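Local coordinates for nucleotidyltransferase (Thermus thermophilus HB8, PDB 1WWP) that is of unknown function but probably acts as a helical substrate-binding partner of a nucleotidyltransferase, and pairs as two identical copies in the crystal, at the interface of chains A and B. Sequence-based numbering; all coordinates share one arbitrary frame. Chains: chain A/B, hypothetical protein TTHA0636.

Contact 1: the interface of chains A and B. Residues chain A 1, 32; chain B 90-92.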
loop_
_atom_site.group_PDB
_atom_site.type_symbol
_atom_site.label_atom_id
_atom_site.label_comp_id
_atom_site.label_asym_id
_atom_site.label_seq_id
_atom_site.Cartn_x
_atom_site.Cartn_y
_atom_site.Cartn_z
HETATM N N MSE A 1 -6.070 -8.683 -13.880
HETATM C CA MSE A 1 -6.715 -7.499 -13.245
HETATM C C MSE A 1 -6.182 -6.194 -13.832
HETATM O O MSE A 1 -6.841 -5.156 -13.756
HETATM C CB MSE A 1 -6.479 -7.526 -11.729
HETATM C CG MSE A 1 -6.953 -6.273 -10.998
HETATM SE SE MSE A 1 -6.951 -6.430 -9.062
HETATM C CE MSE A 1 -8.860 -6.582 -8.780
ATOM N N TYR A 32 -2.407 -1.338 -6.264
ATOM C CA TYR A 32 -2.935 -2.565 -6.832
ATOM C C TYR A 32 -2.860 -2.648 -8.345
ATOM O O TYR A 32 -2.888 -3.740 -8.904
ATOM C CB TYR A 32 -4.354 -2.864 -6.310
ATOM C CG TYR A 32 -5.482 -1.924 -6.675
ATOM C CD1 TYR A 32 -5.943 -1.828 -7.984
ATOM C CD2 TYR A 32 -6.178 -1.230 -5.673
ATOM C CE1 TYR A 32 -7.091 -1.068 -8.291
ATOM C CE2 TYR A 32 -7.317 -0.475 -5.963
ATOM C CZ TYR A 32 -7.774 -0.401 -7.271
ATOM O OH TYR A 32 -8.926 0.308 -7.537
ATOM N N THR B 90 -6.172 -5.060 -3.993
ATOM C CA THR B 90 -7.404 -4.558 -3.406
ATOM C C THR B 90 -8.597 -4.213 -4.283
ATOM O O THR B 90 -9.689 -4.018 -3.745
ATOM C CB THR B 90 -7.128 -3.343 -2.511
ATOM O OG1 THR B 90 -5.835 -3.475 -1.914
ATOM C CG2 THR B 90 -8.159 -3.271 -1.394
ATOM N N TYR B 91 -8.450 -4.111 -5.603
ATOM C CA TYR B 91 -9.661 -3.809 -6.357
ATOM C C TYR B 91 -10.536 -5.056 -6.357
ATOM O O TYR B 91 -11.313 -5.310 -7.281
ATOM C CB TYR B 91 -9.410 -3.349 -7.798
ATOM C CG TYR B 91 -10.692 -2.785 -8.387
ATOM C CD1 TYR B 91 -11.369 -1.746 -7.741
ATOM C CD2 TYR B 91 -11.291 -3.360 -9.509
ATOM C CE1 TYR B 91 -12.613 -1.302 -8.185
ATOM C CE2 TYR B 91 -12.540 -2.920 -9.963
ATOM C CZ TYR B 91 -13.196 -1.894 -9.293
ATOM O OH TYR B 91 -14.440 -1.471 -9.709
ATOM N N ASN B 92 -10.368 -5.844 -5.303
ATOM C CA ASN B 92 -11.148 -7.042 -5.092
ATOM C C ASN B 92 -12.214 -6.542 -4.138
ATOM O O ASN B 92 -12.145 -6.788 -2.937
ATOM C CB ASN B 92 -10.304 -8.121 -4.418
ATOM C CG ASN B 92 -11.115 -9.344 -4.055
ATOM O OD1 ASN B 92 -11.770 -9.937 -4.907
ATOM N ND2 ASN B 92 -11.078 -9.727 -2.787
#

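Contact 2: the interface of chains A and B. Residues chain A 24, 27-28, 31, 87, 90; chain B 28, 31-32.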
loop_
_atom_site.group_PDB
_atom_site.type_symbol
_atom_site.label_atom_id
_atom_site.label_comp_id
_atom_site.label_asym_id
_atom_site.label_seq_id
_atom_site.Cartn_x
_atom_site.Cartn_y
_atom_site.Cartn_z
ATOM N N ASP A 24 -4.948 10.179 -1.714
ATOM C CA ASP A 24 -4.649 8.934 -1.008
ATOM C C ASP A 24 -5.252 7.756 -1.775
ATOM O O ASP A 24 -4.631 6.701 -1.908
ATOM C CB ASP A 24 -5.185 9.018 0.429
ATOM C CG ASP A 24 -4.369 9.978 1.285
ATOM O OD1 ASP A 24 -4.762 10.247 2.443
ATOM O OD2 ASP A 24 -3.318 10.459 0.784
ATOM N N ILE A 27 -3.254 6.853 -4.746
ATOM C CA ILE A 27 -2.052 6.124 -4.361
ATOM C C ILE A 27 -2.376 4.649 -4.129
ATOM O O ILE A 27 -1.633 3.763 -4.545
ATOM C CB ILE A 27 -1.439 6.762 -3.104
ATOM C CG1 ILE A 27 -0.888 8.139 -3.468
ATOM C CG2 ILE A 27 -0.368 5.862 -2.516
ATOM C CD1 ILE A 27 -0.466 8.962 -2.262
ATOM N N GLN A 28 -3.503 4.394 -3.475
ATOM C CA GLN A 28 -3.951 3.036 -3.220
ATOM C C GLN A 28 -4.184 2.315 -4.549
ATOM O O GLN A 28 -3.761 1.172 -4.734
ATOM C CB GLN A 28 -5.250 3.059 -2.393
ATOM C CG GLN A 28 -5.992 1.723 -2.323
ATOM C CD GLN A 28 -5.282 0.663 -1.478
ATOM O OE1 GLN A 28 -5.778 -0.457 -1.344
ATOM N NE2 GLN A 28 -4.128 1.011 -0.905
ATOM N N GLU A 31 -1.118 1.331 -6.299
ATOM C CA GLU A 31 -0.554 0.135 -5.685
ATOM C C GLU A 31 -1.090 -1.138 -6.310
ATOM O O GLU A 31 -0.320 -1.934 -6.856
ATOM C CB GLU A 31 -0.837 0.125 -4.182
ATOM C CG GLU A 31 -0.005 1.125 -3.382
ATOM C CD GLU A 31 -0.207 0.972 -1.879
ATOM O OE1 GLU A 31 0.645 1.452 -1.104
ATOM O OE2 GLU A 31 -1.217 0.368 -1.461
ATOM N N THR A 87 4.989 4.319 -1.120
ATOM C CA THR A 87 3.571 4.576 -0.864
ATOM C C THR A 87 3.149 4.434 0.593
ATOM O O THR A 87 2.208 5.107 1.045
ATOM C CB THR A 87 2.667 3.668 -1.725
ATOM O OG1 THR A 87 3.002 2.300 -1.482
ATOM C CG2 THR A 87 2.839 3.982 -3.209
ATOM N N THR A 90 3.470 7.742 2.630
ATOM C CA THR A 90 2.800 8.909 2.073
ATOM C C THR A 90 1.909 9.619 3.068
ATOM O O THR A 90 0.907 10.247 2.704
ATOM C CB THR A 90 1.980 8.565 0.815
ATOM O OG1 THR A 90 0.950 7.623 1.141
ATOM C CG2 THR A 90 2.890 7.991 -0.250
ATOM N N GLN B 28 -5.670 3.134 2.227
ATOM C CA GLN B 28 -4.310 3.674 2.080
ATOM C C GLN B 28 -3.802 4.219 3.428
ATOM O O GLN B 28 -2.667 3.946 3.827
ATOM C CB GLN B 28 -4.296 4.769 1.006
ATOM C CG GLN B 28 -2.941 5.419 0.744
ATOM C CD GLN B 28 -1.825 4.411 0.608
ATOM O OE1 GLN B 28 -1.995 3.354 -0.002
ATOM N NE2 GLN B 28 -0.669 4.738 1.170
ATOM N N GLU B 31 -2.772 1.529 5.853
ATOM C CA GLU B 31 -1.442 1.039 5.510
ATOM C C GLU B 31 -0.345 1.931 6.058
ATOM O O GLU B 31 0.567 1.447 6.718
ATOM C CB GLU B 31 -1.250 0.935 4.004
ATOM C CG GLU B 31 -1.875 -0.274 3.322
ATOM C CD GLU B 31 -1.529 -0.306 1.838
ATOM O OE1 GLU B 31 -1.934 0.615 1.115
ATOM O OE2 GLU B 31 -0.838 -1.245 1.385
ATOM N N TYR B 32 -0.408 3.233 5.802
ATOM C CA TYR B 32 0.652 4.070 6.335
ATOM C C TYR B 32 0.536 4.323 7.825
ATOM O O TYR B 32 1.510 4.671 8.467
ATOM C CB TYR B 32 0.817 5.362 5.532
ATOM C CG TYR B 32 -0.266 6.393 5.651
ATOM C CD1 TYR B 32 -0.715 6.829 6.889
ATOM C CD2 TYR B 32 -0.744 7.042 4.509
ATOM C CE1 TYR B 32 -1.618 7.904 6.990
ATOM C CE2 TYR B 32 -1.634 8.099 4.600
ATOM C CZ TYR B 32 -2.069 8.525 5.832
ATOM O OH TYR B 32 -2.981 9.558 5.910
#

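Contact 1: the interface of chains A and B
This patch belongs to a two-fold symmetric interface between identical chains, where A:Tyr32 and the selenomethionine A:Met1 receive B:Tyr91. It ties one edge of the helical pair together, though the coordinates alone do not prove that the dimer is biological. The base of B:Tyr91 makes the central contact. Its CB lies over one face of the A:Tyr32 ring, 3.6 Å from the ring centroid, as a CH-pi contact. It is offset toward the rim, and A:Tyr32 CE1 is 3.3 Å from B:Tyr91 CB. The A:Tyr32 CG sits between its backbone N and carbonyl carbon (chi1 66°), which presents the ring face to the loop of chain B. The two tyrosine side chains cross obliquely. The phenol oxygen A:Tyr32 OH lies 3.2 Å from the ring carbon B:Tyr91 CD1. A:Met1 approaches the same residue from another side. Its chain runs extended from the backbone and bends at the selenium, bringing the end methyl CE to 3.4 Å from B:Tyr91 CB. B:Thr90 touches the opposite rim of the A:Tyr32 ring, with its CB 3.9 Å from A:Tyr32 CD2. B:Tyr91 CB is thus held between an aromatic face and the end methyl of A:Met1. The site anchors the loop after the short 3-10 helix 87-89 of one chain to the N-terminus and helix 20-49 of the other.

Contact 2: the interface of chains A and B
B:Gln28 and A:Gln28 both carry CG anti to the backbone N and then bend at chi2, 46° in B:Gln28 and 71° in A:Gln28. These bends turn the two amides toward each other where the paired helices 20-49 meet. The amide nitrogen A:Gln28 NE2 donates to the amide oxygen B:Gln28 OE1 at 3.3 Å. The donor is slightly tilted from the carbonyl plane of B:Gln28, while the acceptor lies close to the amide plane of A:Gln28. The C=O to donor angle is 147°. The same A:Gln28 NE2 also makes a weak bond to the carboxylate of B:Glu31. The stem of B:Gln28 lies against chain A, with its CG 3.4 Å from the backbone oxygen A:Asp24 O. The methyl A:Ile27 CG2 supports the amide carbon B:Gln28 CD at 3.7 Å. The far end, B:Gln28 NE2, makes a weak bond to the hydroxyl A:Thr90 OG1. Replacing B:Gln28 with an alanine is likely to open a gap beside A:Ile27 CG2 and to deprive A:Gln28 NE2 of its amide acceptor, although the weak bond to B:Glu31 could remain. A:Thr90 is positioned within its own chain: its OG1 donates to A:Thr87 O at 2.8 Å. The ring of B:Tyr32 lies across A:Thr90. Next to the glutamines, A:Glu31 and B:Glu31 approach each other from the two chains with their carboxylates nearly perpendicular. A:Glu31 OE2 and B:Glu31 OE1 are 2.7 Å apart. Two carboxylate oxygens this close would probably repel unless one holds a proton, which is not seen, so the contact is doubtful as modelled. A:Thr87 steadies the A:Glu31 carboxylate, its hydroxyl OG1 donating at 2.5 Å to the anti lone pair of A:Glu31 OE1.

Contact 1 and contact 2 have centres about 14 Å apart and belong to one two-fold interface. Helix 20-49 runs through both. Contact 2 lies near the symmetry axis, since A:Gln28 and A:Glu31 meet B:Gln28 and B:Glu31 there. Contact 1 lies farther out, and its twin sits on the other flank. The two also overlap through symmetry: A:Tyr32 faces B:Thr90 in contact 1, and B:Tyr32 faces A:Thr90 in contact 2. The assembly thus combines a polar centre with flanks where aromatic and other carbon contacts are seen, which probably helps set how the two helical bodies are oriented.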